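Local coordinates for pvivax hypothetical protein (Plasmodium vivax, PDB 2B30) that probably acts as a metal-dependent phosphatase of the haloacid dehalogenase superfamily, and holds a calcium ion in this crystal structure, at residues Leu111-Ile115 and Arg177-Lys181; Asn180-Leu186 and Gly214-Lys220; Thr207-Thr211 and Ala249-Ile253; Tyr90-Gly94 and Asp104-Tyr108; Glu56-Tyr62 and Leu293-Phe297. All blocks are in the same frame, centred on the assembly; numbering follows the deposited sequence.

Contact 1: Leu111-Ile115 and Arg177-Lys181; sequences LDETI and RTMNK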
# COMPACT_ATOMS: atom_id res chain seq x y z
N LEU A 111 -6.89 12.24 10.04
CA LEU A 111 -7.34 10.86 10.04
C LEU A 111 -7.28 10.30 11.44
O LEU A 111 -6.26 10.41 12.12
CB LEU A 111 -6.43 10.02 9.14
CG LEU A 111 -6.98 8.64 8.77
CD1 LEU A 111 -8.19 8.73 7.82
CD2 LEU A 111 -5.86 7.81 8.14
N ASP A 112 -8.41 9.73 11.86
CA ASP A 112 -8.52 8.97 13.10
C ASP A 112 -9.32 7.72 12.78
O ASP A 112 -10.54 7.71 12.92
CB ASP A 112 -9.22 9.80 14.18
CG ASP A 112 -9.25 9.11 15.56
OD1 ASP A 112 -9.05 7.87 15.64
OD2 ASP A 112 -9.48 9.82 16.56
N GLU A 113 -8.65 6.67 12.32
CA GLU A 113 -9.36 5.43 11.98
C GLU A 113 -9.37 4.43 13.13
O GLU A 113 -8.32 4.06 13.64
CB GLU A 113 -8.77 4.79 10.72
CG GLU A 113 -9.07 5.58 9.44
CD GLU A 113 -10.56 5.76 9.19
OE1 GLU A 113 -11.22 4.77 8.82
OE2 GLU A 113 -11.06 6.89 9.36
N THR A 114 -10.57 3.99 13.51
CA THR A 114 -10.72 2.96 14.54
C THR A 114 -11.21 1.65 13.93
O THR A 114 -11.89 1.65 12.90
CB THR A 114 -11.73 3.37 15.60
OG1 THR A 114 -12.99 3.63 14.97
CG2 THR A 114 -11.25 4.60 16.34
N ILE A 115 -10.89 0.55 14.60
CA ILE A 115 -11.30 -0.76 14.15
C ILE A 115 -12.81 -0.79 14.00
O ILE A 115 -13.52 -0.16 14.77
CB ILE A 115 -10.82 -1.87 15.11
CG1 ILE A 115 -9.28 -1.92 15.14
CG2 ILE A 115 -11.36 -3.22 14.68
CD1 ILE A 115 -8.72 -2.48 16.41
N ARG A 177 -16.50 0.11 22.67
CA ARG A 177 -16.97 -0.42 21.39
C ARG A 177 -15.88 -0.52 20.32
O ARG A 177 -16.06 -1.26 19.34
CB ARG A 177 -18.14 0.42 20.84
CG ARG A 177 -19.49 0.10 21.49
N THR A 178 -14.78 0.23 20.49
CA THR A 178 -13.66 0.22 19.53
C THR A 178 -12.33 0.81 20.06
O THR A 178 -12.30 1.44 21.11
CB THR A 178 -14.05 0.95 18.19
OG1 THR A 178 -13.11 0.61 17.17
CG2 THR A 178 -14.08 2.44 18.37
N MET A 179 -11.23 0.57 19.33
CA MET A 179 -9.91 1.14 19.63
C MET A 179 -9.19 1.43 18.33
O MET A 179 -9.51 0.83 17.30
CB MET A 179 -9.05 0.14 20.42
CG MET A 179 -9.51 -0.13 21.83
SD MET A 179 -9.24 1.25 22.93
CE MET A 179 -10.38 0.81 24.23
N ASN A 180 -8.20 2.32 18.38
CA ASN A 180 -7.31 2.53 17.23
C ASN A 180 -6.29 1.41 17.12
O ASN A 180 -5.89 1.02 16.02
CB ASN A 180 -6.56 3.86 17.36
CG ASN A 180 -7.48 5.06 17.29
OD1 ASN A 180 -7.87 5.61 18.32
ND2 ASN A 180 -7.81 5.49 16.08
N LYS A 181 -5.86 0.89 18.28
CA LYS A 181 -4.85 -0.15 18.31
C LYS A 181 -4.88 -0.99 19.58
O LYS A 181 -5.07 -0.47 20.67
CB LYS A 181 -3.46 0.47 18.16
CG LYS A 181 -2.30 -0.52 18.26
CD LYS A 181 -1.00 0.14 17.87
CE LYS A 181 -0.41 0.98 18.99
NZ LYS A 181 0.75 0.31 19.59
O HOH W 1 -7.42 1.43 13.85
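Asn-180 lays its carboxamide against Asp-112 and Glu-113 from a classic beta bulge, in which Asn-180 and Lys-181 both face His-139. The Asn-180 and Asp-112 side chains cross at about a right angle, yet the amide and carboxylate planes lie only 28° apart. Asn-180 ND2 meets Asp-112 OD1 at 2.7 Å, nearly in line with that oxygen's bond to CG and close to the amide plane. The same ND2 reaches Glu-113 O at 2.9 Å from above the carbonyl plane, a more bent bond (135° at the hydrogen). With ND2 held twice and OD1 of Asn-180 accepting from Gly-141 N, the rotation of the amide is well determined; Asp-112 spends its other oxygen on a salt bridge to Arg-140.

Farther along, Ile-115 N donates to Met-179 O at 3.0 Å. Thr-178 carries its hydroxyl anti to the backbone N (chi1 -164°), which directs OG1 to Ile-115 O at 2.6 Å while CG2 lies against Thr-114 CB at 3.7 Å. The contact ties the outermost strand 109-112 of the eight-stranded core sheet to the entry of strand 181-184 in the six-stranded cap sheet. One water bridges the two backbones, donating to both Glu-113 O (2.8 Å) and Asn-180 O (2.7 Å).

Contact 2: Asn180-Leu186 and Gly214-Lys220; sequences NKLMIVL and GHAEVTK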
# COMPACT_ATOMS: atom_id res chain seq x y z
N ASN A 180 -8.20 2.32 18.38
CA ASN A 180 -7.31 2.53 17.23
C ASN A 180 -6.29 1.41 17.12
O ASN A 180 -5.89 1.02 16.02
CB ASN A 180 -6.56 3.86 17.36
CG ASN A 180 -7.48 5.06 17.29
OD1 ASN A 180 -7.87 5.61 18.32
ND2 ASN A 180 -7.81 5.49 16.08
N LYS A 181 -5.86 0.89 18.28
CA LYS A 181 -4.85 -0.15 18.31
C LYS A 181 -4.88 -0.99 19.58
O LYS A 181 -5.07 -0.47 20.67
CB LYS A 181 -3.46 0.47 18.16
CG LYS A 181 -2.30 -0.52 18.26
CD LYS A 181 -1.00 0.14 17.87
CE LYS A 181 -0.41 0.98 18.99
NZ LYS A 181 0.75 0.31 19.59
N LEU A 182 -4.68 -2.30 19.42
CA LEU A 182 -4.37 -3.18 20.55
C LEU A 182 -2.94 -3.68 20.38
O LEU A 182 -2.61 -4.31 19.36
CB LEU A 182 -5.32 -4.38 20.62
CG LEU A 182 -6.83 -4.17 20.58
CD1 LEU A 182 -7.53 -5.45 20.97
CD2 LEU A 182 -7.27 -3.06 21.51
N MET A 183 -2.07 -3.37 21.34
CA MET A 183 -0.73 -3.93 21.36
C MET A 183 -0.69 -5.07 22.36
O MET A 183 -0.64 -4.85 23.56
CB MET A 183 0.31 -2.89 21.76
CG MET A 183 1.74 -3.38 21.58
SD MET A 183 2.83 -2.72 22.82
CE MET A 183 4.39 -3.47 22.33
N ILE A 184 -0.73 -6.30 21.85
CA ILE A 184 -0.69 -7.48 22.70
C ILE A 184 0.78 -7.75 23.08
O ILE A 184 1.59 -8.12 22.23
CB ILE A 184 -1.32 -8.71 22.01
CG1 ILE A 184 -2.73 -8.39 21.51
CG2 ILE A 184 -1.38 -9.90 22.97
CD1 ILE A 184 -3.42 -9.55 20.81
N VAL A 185 1.10 -7.55 24.36
CA VAL A 185 2.43 -7.83 24.87
C VAL A 185 2.58 -9.34 25.01
O VAL A 185 1.77 -10.00 25.66
CB VAL A 185 2.69 -7.11 26.20
CG1 VAL A 185 3.99 -7.58 26.82
CG2 VAL A 185 2.71 -5.60 25.99
N LEU A 186 3.62 -9.88 24.39
CA LEU A 186 3.78 -11.32 24.25
C LEU A 186 5.09 -11.82 24.85
O LEU A 186 6.12 -11.13 24.84
CB LEU A 186 3.67 -11.73 22.78
CG LEU A 186 2.40 -12.46 22.32
CD1 LEU A 186 1.15 -12.08 23.09
CD2 LEU A 186 2.17 -12.27 20.81
N GLY A 214 8.68 -9.20 19.23
CA GLY A 214 7.69 -10.27 19.04
C GLY A 214 6.32 -10.00 19.62
O GLY A 214 5.55 -10.93 19.85
N HIS A 215 6.00 -8.72 19.86
CA HIS A 215 4.67 -8.31 20.33
C HIS A 215 3.77 -8.06 19.11
O HIS A 215 4.27 -7.80 18.01
CB HIS A 215 4.76 -7.06 21.20
CG HIS A 215 5.79 -7.14 22.29
ND1 HIS A 215 5.70 -8.03 23.34
CD2 HIS A 215 6.93 -6.43 22.51
CE1 HIS A 215 6.74 -7.88 24.14
NE2 HIS A 215 7.50 -6.90 23.66
N ALA A 216 2.46 -8.14 19.31
CA ALA A 216 1.50 -7.91 18.21
C ALA A 216 0.88 -6.51 18.30
O ALA A 216 0.28 -6.17 19.30
CB ALA A 216 0.40 -8.96 18.22
N GLU A 217 1.05 -5.72 17.24
CA GLU A 217 0.35 -4.44 17.11
C GLU A 217 -0.82 -4.64 16.16
O GLU A 217 -0.61 -4.95 14.99
CB GLU A 217 1.29 -3.36 16.57
CG GLU A 217 2.16 -2.71 17.63
CD GLU A 217 2.98 -1.53 17.08
OE1 GLU A 217 3.48 -1.60 15.92
OE2 GLU A 217 3.14 -0.54 17.83
N VAL A 218 -2.03 -4.47 16.67
CA VAL A 218 -3.27 -4.71 15.91
C VAL A 218 -3.97 -3.40 15.54
O VAL A 218 -4.40 -2.67 16.42
CB VAL A 218 -4.24 -5.55 16.73
CG1 VAL A 218 -5.52 -5.84 15.96
CG2 VAL A 218 -3.57 -6.85 17.14
N THR A 219 -4.08 -3.11 14.25
CA THR A 219 -4.78 -1.90 13.76
C THR A 219 -5.81 -2.26 12.70
O THR A 219 -5.90 -3.41 12.27
CB THR A 219 -3.79 -0.88 13.16
OG1 THR A 219 -2.85 -1.55 12.31
CG2 THR A 219 -3.04 -0.15 14.26
N LYS A 220 -6.61 -1.27 12.31
CA LYS A 220 -7.63 -1.44 11.26
C LYS A 220 -7.01 -1.95 9.95
O LYS A 220 -5.87 -1.62 9.63
CB LYS A 220 -8.35 -0.11 11.02
CG LYS A 220 -9.60 -0.18 10.13
CD LYS A 220 -10.16 1.22 9.89
CE LYS A 220 -11.61 1.20 9.42
NZ LYS A 220 -12.18 2.57 9.45
O HOH W 1 -7.42 1.43 13.85
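Lys-181 and Glu-217 form a salt bridge across two neighbouring strands, with NZ of Lys-181 at 3.1 Å from OE2 of Glu-217. The ammonium meets OE2 on its anti side, 32° out of the carboxylate plane; bends near the end of the lysine chain curl it to that position. At the other end, Leu-186 N points straight at the His-215 ring edge, 3.0 Å from ND1 and at 177°, which marks ND1 as the acceptor.

Between these two, strands 181-184 and 216-220 run antiparallel, at 165°. Leu-182 with Val-218 and Ile-184 with Ala-216 are hydrogen-bonded pairs, the first joined by Leu-182 N to Val-218 O (3.0 Å) and Val-218 N to Leu-182 O (2.8 Å). Met-183 faces Glu-217 in a non-hydrogen-bonded pair; the Met-183 and His-215 side chains cross at a slant, bringing Met-183 CE to 3.8 Å from His-215 CB.

Leu-182, Ile-184, Ala-216 and Val-218 share one face of the sheet, where CB atoms of Ile-184 and Ala-216 pack 4.2 Å apart. Helices 117-129 and 191-201 cover this face. The other face carries Glu-217, whose side chain is about 8 Å from the bound calcium, while strands 136-140 and 206-210 flank the pair within the cap sheet.

Contact 3: Thr207-Thr211 and Ala249-Ile253; sequences TIFTT and AENDI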
# COMPACT_ATOMS: atom_id res chain seq x y z
N THR A 207 -5.09 -5.43 10.38
CA THR A 207 -3.66 -5.31 10.18
C THR A 207 -2.96 -5.79 11.46
O THR A 207 -3.17 -5.23 12.54
CB THR A 207 -3.32 -3.84 9.93
OG1 THR A 207 -4.01 -3.40 8.76
CG2 THR A 207 -1.82 -3.62 9.78
N ILE A 208 -2.13 -6.82 11.35
CA ILE A 208 -1.38 -7.32 12.49
C ILE A 208 0.11 -7.29 12.19
O ILE A 208 0.61 -8.14 11.46
CB ILE A 208 -1.79 -8.76 12.90
CG1 ILE A 208 -3.28 -8.84 13.24
CG2 ILE A 208 -0.97 -9.24 14.09
CD1 ILE A 208 -4.08 -9.74 12.30
N PHE A 209 0.81 -6.32 12.77
CA PHE A 209 2.26 -6.29 12.68
C PHE A 209 2.88 -6.92 13.91
O PHE A 209 2.27 -6.98 14.98
CB PHE A 209 2.78 -4.86 12.52
CG PHE A 209 2.50 -4.25 11.16
CD1 PHE A 209 3.01 -4.83 10.00
CD2 PHE A 209 1.74 -3.08 11.05
CE1 PHE A 209 2.76 -4.27 8.75
CE2 PHE A 209 1.50 -2.52 9.79
CZ PHE A 209 2.01 -3.11 8.64
N THR A 210 4.11 -7.41 13.75
CA THR A 210 4.90 -7.99 14.82
C THR A 210 6.03 -7.04 15.17
O THR A 210 6.81 -6.66 14.30
CB THR A 210 5.46 -9.35 14.40
OG1 THR A 210 4.37 -10.24 14.14
CG2 THR A 210 6.33 -9.95 15.49
N THR A 211 6.11 -6.66 16.44
CA THR A 211 7.14 -5.73 16.94
C THR A 211 8.49 -6.42 16.88
O THR A 211 8.57 -7.64 16.74
CB THR A 211 6.83 -5.28 18.41
OG1 THR A 211 5.55 -4.64 18.45
CG2 THR A 211 7.85 -4.29 18.94
N ALA A 249 11.78 -1.89 10.67
CA ALA A 249 10.98 -3.06 11.03
C ALA A 249 9.86 -3.37 10.02
O ALA A 249 9.75 -2.73 8.97
CB ALA A 249 10.41 -2.84 12.42
N GLU A 250 9.04 -4.36 10.37
CA GLU A 250 7.93 -4.80 9.52
C GLU A 250 6.93 -3.68 9.18
O GLU A 250 6.45 -3.59 8.04
CB GLU A 250 7.19 -5.95 10.20
CG GLU A 250 6.31 -6.76 9.28
CD GLU A 250 5.68 -7.95 9.98
OE1 GLU A 250 4.94 -7.75 10.98
OE2 GLU A 250 5.92 -9.10 9.54
N ASN A 251 6.62 -2.82 10.15
CA ASN A 251 5.66 -1.73 9.93
C ASN A 251 6.23 -0.53 9.17
O ASN A 251 5.54 0.49 9.00
CB ASN A 251 5.02 -1.29 11.26
CG ASN A 251 6.00 -0.66 12.21
OD1 ASN A 251 7.20 -0.90 12.13
ND2 ASN A 251 5.49 0.17 13.10
N ASP A 252 7.49 -0.63 8.73
CA ASP A 252 8.13 0.39 7.89
C ASP A 252 8.23 -0.03 6.42
O ASP A 252 8.56 0.78 5.57
CB ASP A 252 9.55 0.69 8.40
CG ASP A 252 9.58 1.24 9.81
OD1 ASP A 252 8.87 2.24 10.08
OD2 ASP A 252 10.32 0.69 10.65
N ILE A 253 7.98 -1.30 6.12
CA ILE A 253 8.32 -1.85 4.80
C ILE A 253 7.59 -1.19 3.63
O ILE A 253 8.18 -0.98 2.56
CB ILE A 253 8.06 -3.38 4.77
CG1 ILE A 253 9.06 -4.09 5.68
CG2 ILE A 253 8.16 -3.92 3.34
CD1 ILE A 253 8.55 -5.42 6.09
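Thr-210 N donates to Glu-250 OE1 at 2.9 Å, with 162° at the hydrogen and nearly in line with the carboxylate C-O bond. The same oxygen lies at the edge of the Phe-209 ring, near its plane, 3.6 Å from CD1. Glu-250 reaches there with CG anti to the backbone N (chi1 -162°) and the chain extended beyond. Asn-251 takes one face of that ring: its CB stands 3.9 Å from the centroid and 17° off the normal, a CH-pi contact, with the two side chains crossing at about a right angle.

A second shell sets these groups. Asn-251 ND2 is bound by Asn-98 OD1, which helps to orient the amide. Asp-252 OD2 accepts from Ala-249 N at 3.0 Å and from Asp-248 N, and its OD1 pairs with Lys-225. Asp-248 and Asp-252 are the two aspartates of the family's GDxxxD motif; Asp-248 holds the calcium, whereas Asp-252, also a calcium-binding residue of this protein, does not bind it in this chain. The Asn-251 side chain is about 4 Å from the ion.

Cap strand 206-210 therefore meets the metal-site loop through one nearly straight hydrogen bond and a ring bracketed at edge and face. The carboxylate oxygen beside the ring edge is probably favourable, since aromatic hydrogens are slightly positive.

Contact 4: Tyr90-Gly94 and Asp104-Tyr108; sequences YGMPG and DQIGY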
# COMPACT_ATOMS: atom_id res chain seq x y z
N TYR A 90 6.95 19.42 18.05
CA TYR A 90 5.94 18.95 19.00
C TYR A 90 5.04 17.91 18.34
O TYR A 90 3.84 17.83 18.61
CB TYR A 90 5.13 20.15 19.55
CG TYR A 90 6.01 21.25 20.12
CD1 TYR A 90 6.34 21.28 21.48
CD2 TYR A 90 6.55 22.23 19.29
CE1 TYR A 90 7.19 22.27 21.99
CE2 TYR A 90 7.40 23.22 19.79
CZ TYR A 90 7.70 23.24 21.13
OH TYR A 90 8.53 24.23 21.60
N GLY A 91 5.64 17.11 17.46
CA GLY A 91 4.96 15.98 16.83
C GLY A 91 3.97 16.35 15.74
O GLY A 91 3.13 15.53 15.37
N MET A 92 4.07 17.56 15.22
CA MET A 92 3.17 18.00 14.17
C MET A 92 3.95 18.61 13.01
O MET A 92 4.68 19.57 13.20
CB MET A 92 2.22 19.03 14.73
CG MET A 92 1.46 18.56 15.93
SD MET A 92 0.42 19.90 16.48
CE MET A 92 1.63 21.03 17.18
N PRO A 93 3.79 18.05 11.81
CA PRO A 93 2.88 16.97 11.43
C PRO A 93 3.32 15.60 11.94
O PRO A 93 4.45 15.45 12.44
CB PRO A 93 2.93 17.01 9.91
CG PRO A 93 4.32 17.50 9.61
CD PRO A 93 4.63 18.49 10.68
N GLY A 94 2.45 14.61 11.82
CA GLY A 94 2.79 13.27 12.26
C GLY A 94 1.87 12.16 11.80
O GLY A 94 0.67 12.37 11.62
N ASP A 104 -1.76 17.31 10.80
CA ASP A 104 -1.02 18.26 9.95
C ASP A 104 -0.15 19.14 10.84
O ASP A 104 -0.19 19.02 12.07
CB ASP A 104 -1.94 19.06 8.99
CG ASP A 104 -2.81 20.12 9.69
OD1 ASP A 104 -2.82 20.28 10.93
OD2 ASP A 104 -3.52 20.81 8.94
N GLN A 105 0.65 20.01 10.22
CA GLN A 105 1.61 20.84 10.95
C GLN A 105 0.95 21.69 12.06
O GLN A 105 1.56 21.96 13.10
CB GLN A 105 2.33 21.74 9.96
CG GLN A 105 3.45 22.56 10.52
CD GLN A 105 4.37 23.00 9.42
OE1 GLN A 105 3.92 23.51 8.39
NE2 GLN A 105 5.66 22.79 9.60
N ILE A 106 -0.30 22.08 11.84
CA ILE A 106 -1.05 22.93 12.76
C ILE A 106 -1.79 22.12 13.85
O ILE A 106 -2.26 22.70 14.84
CB ILE A 106 -2.06 23.81 11.96
CG1 ILE A 106 -1.32 24.66 10.92
CG2 ILE A 106 -2.84 24.70 12.86
CD1 ILE A 106 -0.15 25.47 11.48
N GLY A 107 -1.90 20.81 13.67
CA GLY A 107 -2.61 19.95 14.63
C GLY A 107 -4.02 19.56 14.24
O GLY A 107 -4.78 19.12 15.09
N TYR A 108 -4.39 19.71 12.96
CA TYR A 108 -5.69 19.21 12.50
C TYR A 108 -5.66 17.69 12.30
O TYR A 108 -4.69 17.14 11.78
CB TYR A 108 -6.13 19.90 11.21
CG TYR A 108 -7.50 19.48 10.70
CD1 TYR A 108 -8.67 20.12 11.13
CD2 TYR A 108 -7.63 18.47 9.74
CE1 TYR A 108 -9.94 19.75 10.64
CE2 TYR A 108 -8.88 18.09 9.24
CZ TYR A 108 -10.04 18.73 9.69
OH TYR A 108 -11.28 18.35 9.19
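Met-92 overlaps the turn at 104-107 along most of its length. Its CB sits 3.4 Å from Gln-105 O and 3.6 Å from Asp-104 O. Because CG is anti to the carbonyl carbon (chi1 -55°), the chain runs on to bring SD to 3.6 Å from Gly-107 CA. No hydrogen bond crosses between the two segments, so packing alone joins them here.

Pro-93, which follows a cis peptide bond, lies side by side with Gln-105 and points the same way. Its CD is 4.0 Å from Gln-105 CB, and its backbone N faces Gln-105 CA at 3.6 Å.

The surface they press on is a type I beta turn from Asp-104 to Gly-107, closed by Gly-107 N donating to Asp-104 O at 2.9 Å. It links strand 101-103 to strand 109-112, antiparallel neighbours at one side of the eight-stranded core sheet, and segment 90-94 leads into strand 94-96, the next one across. The Asp-104 side chain braces the turn by hydrogen bonds: OD1 accepts Tyr-108 N at 2.6 Å, met 40° out of the carboxylate plane, and Ile-106 N only weakly. Gly-107 has a positive phi of 100°, a conformation that suits glycine. Outside the pair, Leu-232 of helix 225-235 touches Pro-93, His-235 touches Asp-104, and Tyr-236 OH is hydrogen-bonded to Gln-105 N.

Contact 5: Glu56-Tyr62 and Leu293-Phe297; sequences EAIEKGY and LKKVF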
# COMPACT_ATOMS: atom_id res chain seq x y z
N GLU A 56 18.18 21.29 13.37
CA GLU A 56 18.71 21.97 12.21
C GLU A 56 17.79 21.81 10.99
O GLU A 56 17.62 22.76 10.22
CB GLU A 56 20.12 21.46 11.89
CG GLU A 56 20.90 22.34 10.90
CD GLU A 56 22.33 21.86 10.67
OE1 GLU A 56 22.78 20.94 11.39
OE2 GLU A 56 23.00 22.41 9.77
N ALA A 57 17.20 20.62 10.85
CA ALA A 57 16.29 20.32 9.72
C ALA A 57 15.13 21.30 9.68
O ALA A 57 14.75 21.78 8.62
CB ALA A 57 15.78 18.89 9.82
N ILE A 58 14.58 21.60 10.86
CA ILE A 58 13.48 22.56 10.99
C ILE A 58 13.95 23.99 10.68
O ILE A 58 13.23 24.76 10.04
CB ILE A 58 12.86 22.50 12.39
CG1 ILE A 58 12.18 21.15 12.58
CG2 ILE A 58 11.84 23.61 12.59
CD1 ILE A 58 11.96 20.77 14.01
N GLU A 59 15.16 24.32 11.10
CA GLU A 59 15.76 25.61 10.76
C GLU A 59 16.12 25.74 9.27
O GLU A 59 15.97 26.80 8.68
CB GLU A 59 16.97 25.86 11.65
CG GLU A 59 16.57 25.99 13.11
CD GLU A 59 17.74 25.94 14.07
OE1 GLU A 59 18.88 25.67 13.63
OE2 GLU A 59 17.49 26.17 15.28
N LYS A 60 16.60 24.66 8.67
CA LYS A 60 16.96 24.67 7.25
C LYS A 60 15.72 24.63 6.35
O LYS A 60 15.84 24.81 5.14
CB LYS A 60 17.88 23.48 6.91
CG LYS A 60 19.20 23.46 7.65
CD LYS A 60 20.32 24.15 6.89
CE LYS A 60 21.68 23.64 7.32
NZ LYS A 60 22.65 23.73 6.19
N GLY A 61 14.55 24.37 6.93
CA GLY A 61 13.28 24.53 6.23
C GLY A 61 12.59 23.23 5.85
O GLY A 61 11.61 23.26 5.10
N TYR A 62 13.09 22.10 6.37
CA TYR A 62 12.51 20.79 6.08
C TYR A 62 11.29 20.54 6.96
O TYR A 62 11.29 20.87 8.14
CB TYR A 62 13.55 19.66 6.31
CG TYR A 62 14.75 19.76 5.40
CD1 TYR A 62 14.73 19.20 4.13
CD2 TYR A 62 15.89 20.44 5.80
CE1 TYR A 62 15.83 19.31 3.29
CE2 TYR A 62 16.99 20.56 4.96
CZ TYR A 62 16.96 19.99 3.71
OH TYR A 62 18.05 20.11 2.88
N LEU A 293 20.70 12.73 7.98
CA LEU A 293 20.28 14.13 7.79
C LEU A 293 21.46 15.03 7.41
O LEU A 293 21.30 15.95 6.59
CB LEU A 293 19.56 14.68 9.03
CG LEU A 293 18.29 13.99 9.54
CD1 LEU A 293 17.45 14.96 10.36
CD2 LEU A 293 17.46 13.39 8.42
N LYS A 294 22.63 14.77 7.99
CA LYS A 294 23.85 15.51 7.64
C LYS A 294 24.16 15.37 6.15
O LYS A 294 24.49 16.34 5.47
CB LYS A 294 25.04 15.06 8.51
N LYS A 295 24.04 14.15 5.63
CA LYS A 295 24.29 13.91 4.21
C LYS A 295 23.20 14.52 3.31
O LYS A 295 23.48 14.90 2.17
CB LYS A 295 24.48 12.41 3.92
CG LYS A 295 25.67 11.81 4.68
CD LYS A 295 26.53 10.91 3.81
CE LYS A 295 27.89 10.60 4.44
NZ LYS A 295 28.85 11.75 4.42
N VAL A 296 21.98 14.61 3.83
CA VAL A 296 20.90 15.30 3.13
C VAL A 296 21.13 16.81 3.14
O VAL A 296 20.89 17.46 2.12
CB VAL A 296 19.51 14.98 3.73
CG1 VAL A 296 18.42 15.83 3.06
CG2 VAL A 296 19.18 13.51 3.55
N PHE A 297 21.60 17.35 4.26
CA PHE A 297 21.82 18.80 4.40
C PHE A 297 22.83 19.34 3.40
O PHE A 297 22.60 20.39 2.81
CB PHE A 297 22.27 19.19 5.81
CG PHE A 297 21.23 18.97 6.88
CD1 PHE A 297 19.87 19.15 6.63
CD2 PHE A 297 21.61 18.60 8.16
CE1 PHE A 297 18.94 18.93 7.61
CE2 PHE A 297 20.67 18.40 9.15
CZ PHE A 297 19.33 18.56 8.88
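Ala-57 O is gripped by two amides at the end of helix 48-60: Tyr-62 N at 2.8 Å and, weakly, Gly-61 N at 3.1 Å. Its own residue and Tyr-62 both pack on Phe-297. The ring of Phe-297 fits between them, with Ala-57 CB at its edge, 3.7 Å from CZ. Tyr-62 reaches the same ring near its plane, CE2 to Phe-297 CD1 at 3.6 Å. The two aromatic planes stand 46° apart with centroids 5.6 Å from each other, an oblique pair. Phe-297 is placed for this by its CG lying beside the backbone N (chi1 -67°), directing the ring toward helix 48-60.

On a further flank, Glu-56 OE1 comes to 4.0 Å from Phe-297 CE2, and Leu-293 CD1 meets Ala-57 CB. Ala-57, Tyr-62 and Leu-293 all also touch Leu-30 of strand 29-33. The short helical segments run in nearly the same direction, their axes 11.4 Å apart at closest approach and inclined by 21°.

The bond from Tyr-62 N to Ala-57 O, a weak one from Gly-61 N to Ile-58 O and the positive phi of Gly-61 fit a Schellman motif; two near-parallel helices on a core-sheet strand suit the alpha/beta layering of the haloacid dehalogenase fold.

How the contacts relate
Contacts 1, 2 and 3 follow one another along the cap sheet and its junction with the core. Contacts 1 and 2 share Asn-180 and Lys-181, have centres about 12 Å apart, and are joined by a salt bridge between Glu-113 and Lys-220; the centre of contact 3 lies about 10 Å from that of contact 2, through adjacent strands 206-210 and 216-220. Contacts 1 and 3 both link the cap sheet to the core, at the core's outermost strand 109-112 and at the metal-site loop. Contacts 4 and 5 belong to the core, centres about 18 Å apart. Along the chain contact 4 closes before contact 1 opens, and contact 5, its centre about 34 Å from that of contact 1, encloses all the others by bringing helix 48-60 against helix 288-297, near the C-terminus.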